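Local coordinates for phosphotriesterase homology protein (PDB 1BF6), which catalyses the zinc-dependent hydrolysis of phosphorylated glyceryl acetates and also acts on aromatic acetates and propionates, at residues Leu9-Leu14 / Ser240-Arg245; Ala33-Glu38 / Ser247-Asn252; Val50-Asn55 / Ile74-Cys79; Ser155-Phe160 / Val183-Leu188; Asp208-Asn213 / Tyr257-Thr262. All coordinates share one frame; numbering follows the deposited sequence.

Interaction 1: residues Leu9-Leu14 / Ser240-Arg245. With ZN (zinc ion), chain C; SO4 (sulfate ion), chain F.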
# COMPACT_ATOMS: atom_id res chain seq x y z
N LEU A 9 -0.37 8.63 -2.99
CA LEU A 9 0.70 7.78 -2.45
C LEU A 9 -0.05 6.45 -2.26
O LEU A 9 -0.94 6.36 -1.43
CB LEU A 9 1.22 8.33 -1.11
CG LEU A 9 2.44 9.26 -1.20
CD1 LEU A 9 2.22 10.39 -2.18
CD2 LEU A 9 2.79 9.79 0.18
N ALA A 10 0.33 5.47 -3.06
CA ALA A 10 -0.35 4.16 -3.11
C ALA A 10 -0.22 3.20 -1.93
O ALA A 10 -0.96 2.23 -1.85
CB ALA A 10 0.05 3.44 -4.39
N HIS A 11 0.70 3.48 -1.00
CA HIS A 11 0.92 2.58 0.13
C HIS A 11 1.59 3.28 1.30
O HIS A 11 2.82 3.41 1.32
CB HIS A 11 1.80 1.41 -0.31
CG HIS A 11 1.92 0.33 0.72
ND1 HIS A 11 1.47 -0.96 0.53
CD2 HIS A 11 2.45 0.36 1.98
CE1 HIS A 11 1.72 -1.67 1.64
NE2 HIS A 11 2.31 -0.91 2.54
N GLU A 12 0.79 3.69 2.27
CA GLU A 12 1.30 4.40 3.43
C GLU A 12 0.59 3.99 4.71
O GLU A 12 -0.44 3.30 4.70
CB GLU A 12 1.08 5.91 3.26
CG GLU A 12 1.78 6.53 2.07
CD GLU A 12 3.27 6.36 2.10
OE1 GLU A 12 3.85 6.21 3.20
OE2 GLU A 12 3.88 6.36 1.02
N HIS A 13 1.17 4.42 5.83
CA HIS A 13 0.58 4.20 7.14
C HIS A 13 0.56 5.54 7.82
O HIS A 13 1.58 6.24 7.81
CB HIS A 13 1.43 3.24 7.97
CG HIS A 13 1.47 1.86 7.40
ND1 HIS A 13 0.47 0.93 7.57
CD2 HIS A 13 2.37 1.29 6.57
CE1 HIS A 13 0.78 -0.14 6.85
NE2 HIS A 13 1.93 0.03 6.23
N LEU A 14 -0.61 5.95 8.30
CA LEU A 14 -0.76 7.21 9.03
C LEU A 14 -0.86 6.88 10.52
O LEU A 14 -0.44 7.67 11.38
CB LEU A 14 -2.00 7.96 8.56
CG LEU A 14 -1.92 8.34 7.08
CD1 LEU A 14 -3.11 9.20 6.72
CD2 LEU A 14 -0.62 9.09 6.82
N SER A 240 5.17 4.84 -3.74
CA SER A 240 4.98 5.23 -2.34
C SER A 240 6.26 5.07 -1.50
O SER A 240 7.30 4.62 -2.00
CB SER A 240 3.82 4.45 -1.70
OG SER A 240 2.83 5.35 -1.21
N MET A 241 6.16 5.45 -0.22
CA MET A 241 7.28 5.39 0.74
C MET A 241 7.10 4.28 1.79
O MET A 241 8.08 3.82 2.41
CB MET A 241 7.36 6.72 1.50
CG MET A 241 7.49 7.97 0.63
SD MET A 241 9.00 7.97 -0.27
CE MET A 241 10.16 8.16 1.07
N ASP A 242 5.85 3.87 2.02
CA ASP A 242 5.52 2.87 3.04
C ASP A 242 6.08 3.30 4.41
O ASP A 242 6.83 2.53 5.04
CB ASP A 242 6.03 1.48 2.66
CG ASP A 242 5.53 0.40 3.61
OD1 ASP A 242 4.54 0.64 4.34
OD2 ASP A 242 6.15 -0.67 3.64
N ILE A 243 5.78 4.53 4.83
CA ILE A 243 6.23 5.05 6.13
C ILE A 243 5.57 4.17 7.21
O ILE A 243 4.35 3.92 7.15
CB ILE A 243 5.82 6.54 6.34
CG1 ILE A 243 6.54 7.44 5.33
CG2 ILE A 243 6.09 6.98 7.76
CD1 ILE A 243 8.05 7.35 5.38
N THR A 244 6.37 3.72 8.17
CA THR A 244 5.89 2.83 9.23
C THR A 244 6.41 3.16 10.64
O THR A 244 5.88 2.66 11.62
CB THR A 244 6.31 1.36 8.95
OG1 THR A 244 7.74 1.28 8.87
CG2 THR A 244 5.72 0.83 7.64
N ARG A 245 7.44 4.01 10.73
CA ARG A 245 8.05 4.34 12.02
C ARG A 245 8.11 5.82 12.35
O ARG A 245 8.14 6.67 11.46
CB ARG A 245 9.48 3.80 12.06
CG ARG A 245 9.57 2.30 11.94
CD ARG A 245 11.01 1.90 11.73
NE ARG A 245 11.19 0.46 11.85
CZ ARG A 245 11.96 -0.12 12.78
NH1 ARG A 245 12.60 0.63 13.67
NH2 ARG A 245 12.12 -1.44 12.78
ZN ZN C . 2.94 -1.13 4.71
S SO4 F . 10.44 -1.21 8.23
O1 SO4 F . 11.52 -1.63 9.12
O2 SO4 F . 9.15 -1.08 9.03
O3 SO4 F . 10.71 0.16 7.56
O4 SO4 F . 10.30 -2.23 7.10
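Three side chains from distant segments converge on one zinc ion: His11 and His13 through NE2, and Asp242 through OD1, 2.4 Å from the metal. Glu124 completes the protein ligands and also binds the second zinc. Asp242 runs alongside both imidazoles and points the same way, its carboxylate plane 79° from the His11 ring and 44° from the His13 ring, and OD1 lies at the edge of each. His11 and Asp242 have CG anti to the backbone N (each chi1 -172°), which swings their tips to the metal.

The second shell is built round Glu12, whose chain bends at chi2 to bring its carboxylate to the backbone amides of 240-245. OE2 accepts two bonds, from Ser240 OG at 2.7 Å and from Met241 N at 2.8 Å, the latter on its syn lone pair. OE1 takes a nearly straight bond from Ile243 N at 3.0 Å, out of the carboxylate plane. The amides before and after Asp242 are thereby held by one buried carboxylate. Ser240 OG accepts from His11 N at 2.8 Å, fixing the backbone of a first-shell ligand. Farther out, Thr54 OG1 bonds His13 ND1.

Segment 9-14 spans the end of strand 7-12, bonded to strand 47-52 and turning at Ala10 and His11, and the loop beyond; 240-245 follows strand 237-239, and Leu9 and Met241 pack on Leu260 of helix 259-270.

Interaction 2: residues Ala33-Glu38 / Ser247-Asn252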
# COMPACT_ATOMS: atom_id res chain seq x y z
N ALA A 33 0.14 15.44 15.64
CA ALA A 33 0.62 16.72 15.14
C ALA A 33 1.64 16.55 14.01
O ALA A 33 1.50 17.16 12.95
CB ALA A 33 1.22 17.55 16.29
N PHE A 34 2.62 15.68 14.22
CA PHE A 34 3.64 15.42 13.22
C PHE A 34 3.05 14.86 11.93
O PHE A 34 3.45 15.27 10.84
CB PHE A 34 4.68 14.43 13.73
CG PHE A 34 5.50 14.94 14.88
CD1 PHE A 34 5.49 16.29 15.21
CD2 PHE A 34 6.29 14.07 15.61
CE1 PHE A 34 6.27 16.76 16.26
CE2 PHE A 34 7.07 14.53 16.66
CZ PHE A 34 7.06 15.87 16.98
N ILE A 35 2.12 13.91 12.05
CA ILE A 35 1.51 13.31 10.87
C ILE A 35 0.68 14.34 10.10
O ILE A 35 0.74 14.37 8.88
CB ILE A 35 0.72 11.98 11.20
CG1 ILE A 35 1.66 10.79 10.87
CG2 ILE A 35 -0.55 11.87 10.37
CD1 ILE A 35 2.79 11.05 9.83
N CYS A 36 -0.04 15.20 10.81
CA CYS A 36 -0.82 16.27 10.17
C CYS A 36 0.12 17.23 9.42
O CYS A 36 -0.19 17.67 8.32
CB CYS A 36 -1.62 17.06 11.20
SG CYS A 36 -3.10 16.23 11.80
N GLN A 37 1.27 17.55 10.02
CA GLN A 37 2.23 18.46 9.38
C GLN A 37 2.77 17.82 8.09
O GLN A 37 2.91 18.51 7.07
CB GLN A 37 3.38 18.80 10.34
CG GLN A 37 2.97 19.73 11.49
CD GLN A 37 3.86 19.60 12.74
OE1 GLN A 37 5.04 19.22 12.66
NE2 GLN A 37 3.28 19.91 13.89
N GLU A 38 3.02 16.51 8.13
CA GLU A 38 3.51 15.78 6.97
C GLU A 38 2.47 15.78 5.84
O GLU A 38 2.82 15.81 4.67
CB GLU A 38 3.86 14.35 7.35
CG GLU A 38 5.00 14.22 8.36
CD GLU A 38 6.39 14.12 7.72
OE1 GLU A 38 6.50 14.08 6.48
OE2 GLU A 38 7.37 14.06 8.49
N SER A 247 10.62 7.29 13.52
CA SER A 247 11.93 7.74 13.05
C SER A 247 11.95 8.10 11.56
O SER A 247 12.94 8.66 11.07
CB SER A 247 13.02 6.71 13.39
OG SER A 247 12.82 5.45 12.77
N HIS A 248 10.88 7.78 10.85
CA HIS A 248 10.76 8.11 9.43
C HIS A 248 10.24 9.56 9.27
O HIS A 248 10.41 10.17 8.21
CB HIS A 248 9.79 7.15 8.71
CG HIS A 248 10.28 5.74 8.61
ND1 HIS A 248 9.43 4.66 8.46
CD2 HIS A 248 11.54 5.22 8.60
CE1 HIS A 248 10.13 3.55 8.35
NE2 HIS A 248 11.41 3.86 8.43
N LEU A 249 9.58 10.07 10.30
CA LEU A 249 9.02 11.42 10.29
C LEU A 249 10.12 12.48 10.37
O LEU A 249 11.13 12.29 11.04
CB LEU A 249 8.05 11.58 11.46
CG LEU A 249 6.90 10.54 11.55
CD1 LEU A 249 5.97 10.93 12.69
CD2 LEU A 249 6.15 10.45 10.23
N LYS A 250 9.92 13.59 9.66
CA LYS A 250 10.91 14.67 9.64
C LYS A 250 11.18 15.26 11.03
O LYS A 250 12.33 15.54 11.37
CB LYS A 250 10.51 15.77 8.63
CG LYS A 250 10.48 15.27 7.18
CD LYS A 250 10.51 16.38 6.14
CE LYS A 250 9.26 17.23 6.16
NZ LYS A 250 8.08 16.49 5.62
N ALA A 251 10.13 15.43 11.83
CA ALA A 251 10.26 15.98 13.19
C ALA A 251 11.17 15.12 14.08
O ALA A 251 11.68 15.61 15.09
CB ALA A 251 8.88 16.13 13.83
N ASN A 252 11.34 13.85 13.72
CA ASN A 252 12.20 12.92 14.46
C ASN A 252 13.52 12.65 13.75
O ASN A 252 14.18 11.66 14.02
CB ASN A 252 11.46 11.60 14.71
CG ASN A 252 10.27 11.78 15.61
OD1 ASN A 252 10.33 12.51 16.59
ND2 ASN A 252 9.16 11.12 15.27
O HOH W 1 7.34 15.05 11.00
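Leu249 is the first residue of 247-252 to touch helix 32-44. CD1 lies at the edge of the Phe34 ring, nearest to Phe34 CB, while CD2 presses on Ile35 CD1 at 3.4 Å, tighter than usual for two carbons; the two side chains cross at about a right angle. Ile35 is strained, its chi2 of -23° being nearly eclipsed.

Lys250 is gripped at both ends by one carboxylate. Its backbone N donates to Glu38 OE2 at 2.8 Å, nearly along the C-O axis. Its side chain, bent at chi3 and chi4, curls back so that NZ forms a salt bridge with Glu38 OE1 at 3.0 Å, from above the carboxylate plane. NZ also pairs with Asp41 and Asp258.

Ala251 follows with a CH-pi contact: CB sits 3.4 Å from the Phe34 ring centroid, 3° off the normal. Its N donates to a water that donates to Glu38 OE2. Asn252 crosses the Phe34 side chain, its amide plane 76° from the ring, with ND2 bonded to Arg246 O.

With the Ile35 side chain about 13 Å from the nearest zinc ion, this is packing on the outside of the TIM barrel, where the loop following strand 237-239 rests against helix 32-44.

Interaction 3: residues Val50-Asn55 / Ile74-Cys79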
# COMPACT_ATOMS: atom_id res chain seq x y z
N VAL A 50 -4.07 9.52 -0.04
CA VAL A 50 -3.12 8.58 0.57
C VAL A 50 -3.91 7.31 0.83
O VAL A 50 -4.94 7.37 1.48
CB VAL A 50 -2.55 9.08 1.94
CG1 VAL A 50 -1.71 7.97 2.59
CG2 VAL A 50 -1.66 10.32 1.73
N ILE A 51 -3.42 6.18 0.31
CA ILE A 51 -4.05 4.88 0.51
C ILE A 51 -3.39 4.26 1.76
O ILE A 51 -2.23 3.84 1.73
CB ILE A 51 -3.85 3.94 -0.71
CG1 ILE A 51 -4.07 4.70 -2.03
CG2 ILE A 51 -4.84 2.74 -0.64
CD1 ILE A 51 -5.43 5.38 -2.18
N GLU A 52 -4.14 4.26 2.85
CA GLU A 52 -3.67 3.76 4.13
C GLU A 52 -3.78 2.23 4.22
O GLU A 52 -4.88 1.66 4.09
CB GLU A 52 -4.42 4.48 5.24
CG GLU A 52 -3.54 4.89 6.42
CD GLU A 52 -3.36 3.78 7.43
OE1 GLU A 52 -4.10 2.78 7.35
OE2 GLU A 52 -2.50 3.92 8.33
N MET A 53 -2.64 1.59 4.48
CA MET A 53 -2.50 0.13 4.52
C MET A 53 -2.58 -0.60 5.86
O MET A 53 -2.23 -1.78 5.94
CB MET A 53 -1.16 -0.23 3.87
CG MET A 53 -0.98 0.27 2.44
SD MET A 53 -1.89 -0.72 1.23
CE MET A 53 -3.23 0.30 0.96
N THR A 54 -2.99 0.11 6.90
CA THR A 54 -3.08 -0.47 8.24
C THR A 54 -4.43 -1.14 8.45
O THR A 54 -5.43 -0.45 8.60
CB THR A 54 -2.91 0.61 9.36
OG1 THR A 54 -1.74 1.41 9.10
CG2 THR A 54 -2.78 -0.03 10.73
N ASN A 55 -4.48 -2.48 8.44
CA ASN A 55 -5.75 -3.15 8.71
C ASN A 55 -5.97 -3.26 10.23
O ASN A 55 -5.10 -2.88 11.03
CB ASN A 55 -5.92 -4.49 7.94
CG ASN A 55 -4.68 -5.35 7.91
OD1 ASN A 55 -4.11 -5.70 8.94
ND2 ASN A 55 -4.28 -5.75 6.70
N ILE A 74 -6.53 16.44 3.34
CA ILE A 74 -6.06 15.36 2.50
C ILE A 74 -7.12 14.25 2.55
O ILE A 74 -7.94 14.21 3.47
CB ILE A 74 -4.67 14.84 2.94
CG1 ILE A 74 -3.98 14.16 1.74
CG2 ILE A 74 -4.79 13.93 4.17
CD1 ILE A 74 -2.52 13.88 1.93
N ASN A 75 -7.17 13.43 1.50
CA ASN A 75 -8.13 12.33 1.45
C ASN A 75 -7.42 11.02 1.79
O ASN A 75 -6.42 10.67 1.18
CB ASN A 75 -8.80 12.22 0.08
CG ASN A 75 -9.85 11.11 0.05
OD1 ASN A 75 -9.74 10.16 -0.73
ND2 ASN A 75 -10.87 11.24 0.90
N VAL A 76 -7.97 10.30 2.76
CA VAL A 76 -7.37 9.04 3.16
C VAL A 76 -8.29 7.85 2.87
O VAL A 76 -9.44 7.83 3.31
CB VAL A 76 -7.04 9.03 4.67
CG1 VAL A 76 -6.48 7.68 5.08
CG2 VAL A 76 -6.05 10.15 5.01
N VAL A 77 -7.78 6.89 2.11
CA VAL A 77 -8.54 5.68 1.80
C VAL A 77 -8.09 4.60 2.78
O VAL A 77 -6.94 4.17 2.74
CB VAL A 77 -8.30 5.19 0.36
CG1 VAL A 77 -9.06 3.87 0.11
CG2 VAL A 77 -8.74 6.27 -0.65
N ALA A 78 -9.00 4.20 3.67
CA ALA A 78 -8.74 3.16 4.67
C ALA A 78 -8.85 1.75 4.08
O ALA A 78 -9.42 1.55 3.01
CB ALA A 78 -9.71 3.34 5.84
N CYS A 79 -8.28 0.76 4.78
CA CYS A 79 -8.32 -0.62 4.29
C CYS A 79 -8.91 -1.64 5.28
O CYS A 79 -9.21 -1.31 6.44
CB CYS A 79 -6.91 -1.10 3.91
SG CYS A 79 -5.79 -1.38 5.33
O HOH W 2 -6.63 1.75 7.22
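Backbone bonds define the pairing. Val50 N donates to Asn75 O at 2.9 Å, nearly along the C=O axis; Val77 N donates to Val50 O at 2.9 Å; and Glu52 N donates to Val77 O at 2.8 Å. Val50 thus bonds to the residues flanking Val76, and Val77 to those flanking Ile51, the alternation expected of parallel strands. The short strand axes approach to 4.7 Å at 23°.

Apolar contacts fall on both faces of the sheet. On one, the Val50 and Ile74 side chains cross obliquely, CG2 of the valine 3.7 Å from CD1 of the isoleucine, and Val76 CG1 meets Glu52 CB. On the other, Ile51 and Val77 lie side by side, with CD1 of the isoleucine against CG2 of the valine. Cys79 SG, between its backbone N and carbonyl carbon (chi1 72°), lies against the backbone of Met53 to Asn55.

Polar side-chain bonds centre on Glu52, bent at chi2 (-85°). OE1 accepts from Thr54 N, and OE2 from Thr54 OG1 at 2.7 Å, both out of the carboxylate plane. A water donates to Glu52 OE1 and Thr54 O and accepts from Cys79 N, bridging the two segments. Leu14 N also donates to OE2. An alanine in place of Glu52 would probably loosen Thr54, and with it the hydroxyl that bonds the zinc ligand His13, because every carboxylate bond would be lost.

With helix 62-72 connecting the strands and packed on the sheet through Met65 and Met69, this is a beta-alpha-beta unit of the TIM barrel, its C-terminal end facing the zinc site.

Interaction 4: residues Ser155-Phe160 / Val183-Leu188. With ZN (zinc ion), chain D.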
# COMPACT_ATOMS: atom_id res chain seq x y z
N SER A 155 -4.85 -4.96 -2.45
CA SER A 155 -3.49 -4.42 -2.41
C SER A 155 -2.67 -5.32 -1.48
O SER A 155 -3.00 -5.47 -0.31
CB SER A 155 -3.52 -2.98 -1.89
OG SER A 155 -2.22 -2.43 -1.86
N THR A 156 -1.59 -5.88 -2.00
CA THR A 156 -0.78 -6.83 -1.23
C THR A 156 0.56 -6.38 -0.63
O THR A 156 1.05 -5.29 -0.92
CB THR A 156 -0.50 -8.09 -2.08
OG1 THR A 156 0.62 -7.85 -2.94
CG2 THR A 156 -1.73 -8.48 -2.94
N HIS A 157 1.13 -7.26 0.19
CA HIS A 157 2.45 -7.09 0.82
C HIS A 157 3.29 -8.29 0.40
O HIS A 157 2.90 -9.43 0.66
CB HIS A 157 2.35 -7.09 2.37
CG HIS A 157 3.66 -7.37 3.08
ND1 HIS A 157 4.32 -6.40 3.80
CD2 HIS A 157 4.32 -8.55 3.22
CE1 HIS A 157 5.35 -7.00 4.36
NE2 HIS A 157 5.40 -8.30 4.05
N THR A 158 4.39 -8.05 -0.30
CA THR A 158 5.29 -9.15 -0.62
C THR A 158 6.47 -8.91 0.32
O THR A 158 6.89 -7.77 0.54
CB THR A 158 5.79 -9.20 -2.10
OG1 THR A 158 6.50 -8.00 -2.44
CG2 THR A 158 4.65 -9.44 -3.07
N SER A 159 6.91 -9.98 0.98
CA SER A 159 8.04 -9.90 1.90
C SER A 159 9.34 -9.94 1.11
O SER A 159 9.68 -10.94 0.48
CB SER A 159 7.97 -11.05 2.91
OG SER A 159 7.00 -10.76 3.90
N PHE A 160 10.05 -8.81 1.11
CA PHE A 160 11.30 -8.69 0.38
C PHE A 160 11.15 -9.05 -1.10
O PHE A 160 11.99 -9.74 -1.68
CB PHE A 160 12.41 -9.47 1.07
CG PHE A 160 12.72 -8.94 2.44
CD1 PHE A 160 13.33 -7.70 2.59
CD2 PHE A 160 12.29 -9.62 3.58
CE1 PHE A 160 13.52 -7.13 3.84
CE2 PHE A 160 12.47 -9.07 4.85
CZ PHE A 160 13.09 -7.81 4.98
N VAL A 183 0.34 -5.32 -6.57
CA VAL A 183 1.36 -6.03 -5.78
C VAL A 183 2.34 -5.09 -5.07
O VAL A 183 3.12 -4.39 -5.72
CB VAL A 183 2.14 -7.03 -6.66
CG1 VAL A 183 3.16 -7.80 -5.84
CG2 VAL A 183 1.17 -8.01 -7.33
N GLY A 184 2.30 -5.11 -3.74
CA GLY A 184 3.16 -4.23 -2.95
C GLY A 184 4.59 -4.70 -2.76
O GLY A 184 4.88 -5.89 -2.81
N HIS A 185 5.48 -3.73 -2.56
CA HIS A 185 6.91 -3.98 -2.34
C HIS A 185 7.64 -4.77 -3.40
O HIS A 185 8.36 -5.72 -3.08
CB HIS A 185 7.14 -4.66 -0.99
CG HIS A 185 6.26 -4.15 0.10
ND1 HIS A 185 5.90 -2.83 0.25
CD2 HIS A 185 5.60 -4.82 1.07
CE1 HIS A 185 5.05 -2.75 1.25
NE2 HIS A 185 4.86 -3.95 1.75
N CYS A 186 7.50 -4.39 -4.66
CA CYS A 186 8.20 -5.10 -5.73
C CYS A 186 9.61 -4.54 -5.92
O CYS A 186 10.38 -5.07 -6.72
CB CYS A 186 7.44 -4.97 -7.05
SG CYS A 186 5.80 -5.71 -7.06
N ASP A 187 9.94 -3.52 -5.14
CA ASP A 187 11.22 -2.82 -5.25
C ASP A 187 12.22 -2.98 -4.08
O ASP A 187 12.82 -2.01 -3.64
CB ASP A 187 10.93 -1.33 -5.48
CG ASP A 187 10.22 -0.66 -4.30
OD1 ASP A 187 9.59 -1.38 -3.48
OD2 ASP A 187 10.29 0.58 -4.17
N LEU A 188 12.41 -4.21 -3.60
CA LEU A 188 13.37 -4.46 -2.52
C LEU A 188 14.56 -5.31 -2.97
O LEU A 188 15.41 -5.70 -2.17
CB LEU A 188 12.66 -5.07 -1.30
CG LEU A 188 11.82 -4.06 -0.51
CD1 LEU A 188 10.88 -4.75 0.47
CD2 LEU A 188 12.75 -3.11 0.21
ZN ZN D . 3.84 -4.18 3.67
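At the C-terminal ends of adjacent TIM-barrel strands, 154-157 and 181-183, His157 and His185 supply two ligands of one zinc ion; Glu124 is the third. From its CB, 3.5 Å from Thr158 O, the His185 side chain heads toward the 155-160 backbone. CG has the same carbonyl oxygen as neighbour, and so does CD2, at 3.3 Å, with Thr158 O in the ring plane; CD2 also flanks the zinc. ND1 is bonded to Asp208. CE1 is 3.1 Å from the zinc, and NE2 at the tip binds it at 2.2 Å.

His157 reaches the same metal through ND1, with CG anti to its backbone N. The edge of His185 is turned to the face of His157 in an offset edge-to-face pair, planes at 87° and centroids 4.8 Å apart. His157 NE2 donates to Ser159 OG in the ring plane, a second-shell bond that restrains ring rotation.

Gly184 lies so close to Thr156 O that a CB there would clash. Its N gives a weak bond to Thr156 OG1, which is also bonded to Gln167. With OG1 between its backbone N and carbonyl carbon (chi1 59°), Thr158 donates its hydroxyl to Gly184 O at 2.7 Å, in the carbonyl plane.

Interaction 5: residues Asp208-Asn213 / Tyr257-Thr262. With SO4 (sulfate ion), chain F.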
# COMPACT_ATOMS: atom_id res chain seq x y z
N ASP A 208 7.02 0.92 -3.70
CA ASP A 208 6.56 1.63 -2.50
C ASP A 208 7.50 1.64 -1.29
O ASP A 208 7.06 1.96 -0.18
CB ASP A 208 5.19 1.09 -2.05
CG ASP A 208 5.17 -0.43 -1.93
OD1 ASP A 208 6.22 -1.03 -1.67
OD2 ASP A 208 4.08 -1.02 -2.13
N THR A 209 8.76 1.27 -1.49
CA THR A 209 9.73 1.28 -0.40
C THR A 209 10.82 2.33 -0.71
O THR A 209 11.98 2.22 -0.27
CB THR A 209 10.36 -0.11 -0.16
OG1 THR A 209 11.01 -0.58 -1.36
CG2 THR A 209 9.28 -1.13 0.27
N ILE A 210 10.42 3.35 -1.47
CA ILE A 210 11.31 4.44 -1.85
C ILE A 210 11.89 5.09 -0.59
O ILE A 210 11.14 5.41 0.34
CB ILE A 210 10.54 5.49 -2.68
CG1 ILE A 210 10.28 4.94 -4.09
CG2 ILE A 210 11.32 6.82 -2.75
CD1 ILE A 210 9.14 5.63 -4.82
N GLY A 211 13.21 5.24 -0.55
CA GLY A 211 13.87 5.83 0.61
C GLY A 211 14.45 4.82 1.58
O GLY A 211 15.26 5.18 2.43
N LYS A 212 14.05 3.55 1.46
CA LYS A 212 14.55 2.49 2.33
C LYS A 212 15.79 1.89 1.70
O LYS A 212 15.86 0.70 1.37
CB LYS A 212 13.45 1.43 2.57
CG LYS A 212 12.19 2.07 3.17
CD LYS A 212 11.17 1.10 3.76
CE LYS A 212 10.08 1.90 4.44
NZ LYS A 212 9.13 1.04 5.19
N ASN A 213 16.80 2.74 1.58
CA ASN A 213 18.08 2.42 0.96
C ASN A 213 18.98 1.41 1.66
O ASN A 213 19.94 0.91 1.07
CB ASN A 213 18.81 3.72 0.63
CG ASN A 213 17.99 4.61 -0.27
OD1 ASN A 213 17.88 5.82 -0.04
ND2 ASN A 213 17.37 4.02 -1.27
N TYR A 257 7.11 11.68 4.39
CA TYR A 257 6.34 11.21 3.23
C TYR A 257 6.69 11.97 1.96
O TYR A 257 6.83 11.37 0.89
CB TYR A 257 4.84 11.35 3.47
CG TYR A 257 4.31 10.60 4.66
CD1 TYR A 257 4.41 11.14 5.94
CD2 TYR A 257 3.70 9.35 4.51
CE1 TYR A 257 3.92 10.46 7.03
CE2 TYR A 257 3.19 8.66 5.61
CZ TYR A 257 3.31 9.23 6.87
OH TYR A 257 2.83 8.57 7.97
N ASP A 258 6.85 13.29 2.07
CA ASP A 258 7.17 14.12 0.91
C ASP A 258 8.56 13.94 0.32
O ASP A 258 8.93 14.64 -0.62
CB ASP A 258 6.86 15.60 1.16
CG ASP A 258 7.81 16.27 2.15
OD1 ASP A 258 8.65 15.60 2.79
OD2 ASP A 258 7.70 17.50 2.29
N TYR A 259 9.35 13.02 0.88
CA TYR A 259 10.68 12.71 0.36
C TYR A 259 10.50 12.25 -1.09
O TYR A 259 11.37 12.46 -1.94
CB TYR A 259 11.32 11.59 1.17
CG TYR A 259 12.64 11.10 0.65
CD1 TYR A 259 12.72 10.06 -0.28
CD2 TYR A 259 13.83 11.63 1.14
CE1 TYR A 259 13.95 9.57 -0.72
CE2 TYR A 259 15.06 11.15 0.72
CZ TYR A 259 15.12 10.12 -0.21
OH TYR A 259 16.34 9.66 -0.61
N LEU A 260 9.36 11.62 -1.36
CA LEU A 260 9.06 11.13 -2.70
C LEU A 260 9.10 12.29 -3.70
O LEU A 260 9.65 12.14 -4.80
CB LEU A 260 7.65 10.50 -2.72
CG LEU A 260 7.14 9.96 -4.06
CD1 LEU A 260 7.98 8.78 -4.51
CD2 LEU A 260 5.68 9.54 -3.92
N LEU A 261 8.56 13.43 -3.30
CA LEU A 261 8.49 14.60 -4.18
C LEU A 261 9.66 15.58 -4.08
O LEU A 261 10.04 16.22 -5.07
CB LEU A 261 7.15 15.31 -3.97
CG LEU A 261 5.95 14.40 -4.31
CD1 LEU A 261 4.65 14.97 -3.79
CD2 LEU A 261 5.89 14.17 -5.82
N THR A 262 10.24 15.69 -2.89
CA THR A 262 11.36 16.61 -2.67
C THR A 262 12.69 16.01 -3.11
O THR A 262 13.60 16.73 -3.51
CB THR A 262 11.50 17.03 -1.19
OG1 THR A 262 11.84 15.89 -0.40
CG2 THR A 262 10.21 17.66 -0.68
S SO4 F . 10.44 -1.21 8.23
O1 SO4 F . 11.52 -1.63 9.12
O2 SO4 F . 9.15 -1.08 9.03
O3 SO4 F . 10.71 0.16 7.56
O4 SO4 F . 10.30 -2.23 7.10
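Ile210 carries the apolar part of this small contact. Its CG1 is anti to the carbonyl carbon (chi1 -73°) and chi2 is extended, sending CD1 out to Leu260. Leu260 answers with CG anti to its backbone N (chi1 179°), and the two CD1 methyls meet at 3.4 Å, closer than usual van der Waals packing. Ile210 CG2 lies at the edge of the Tyr259 ring, 4.3 Å from CD1.

Tyr259 also has CG anti to its backbone N, which brings the ring to Ile210 and Gly211. Its CE1 is 4.0 Å from Gly211 CA, and its OH faces Asn213 OD1 tip to tip. Thr209 to Lys212 form a type II beta turn with glycine third, where at phi 99° a CB would be pressed against the carbonyl O of Ile210.

Lys212 leaves this turn fully extended beyond CG, and NZ donates to sulfate O3 at 3.0 Å and to the carbonyl O of Asp242; the sulfate probably came from the crystallisation liquor. A leucine here would lose both NZ bonds and would probably leave the loop carrying Asp242 less firmly held.

The turn lies in the loop between strand 204-207 and helix 218-230, whose Arg221 touches Ile210 and whose Asp218 touches Tyr259 of helix 259-270.

From the N terminus, segment 9-14 opens interaction 1, which closes only at 240-245 and so joins the first barrel strand to the loop after strand 237-239. Segment 33-38 opens interaction 2, closed at 247-252; the two loops cross. Within both spans, in series, interaction 3 (closing at 74-79) pairs neighbouring strands, and interaction 4 (closing at 183-188) joins strand 154-157 to the loop after strand 181-183. Interaction 5 opens at 208-213, after 4 has closed, crosses 1 and 2, and closes at 257-262, joining the loop after strand 204-207 to the start of helix 259-270. Interactions 1 and 4 meet at the zinc pair, while Asp208 links 5 to 4.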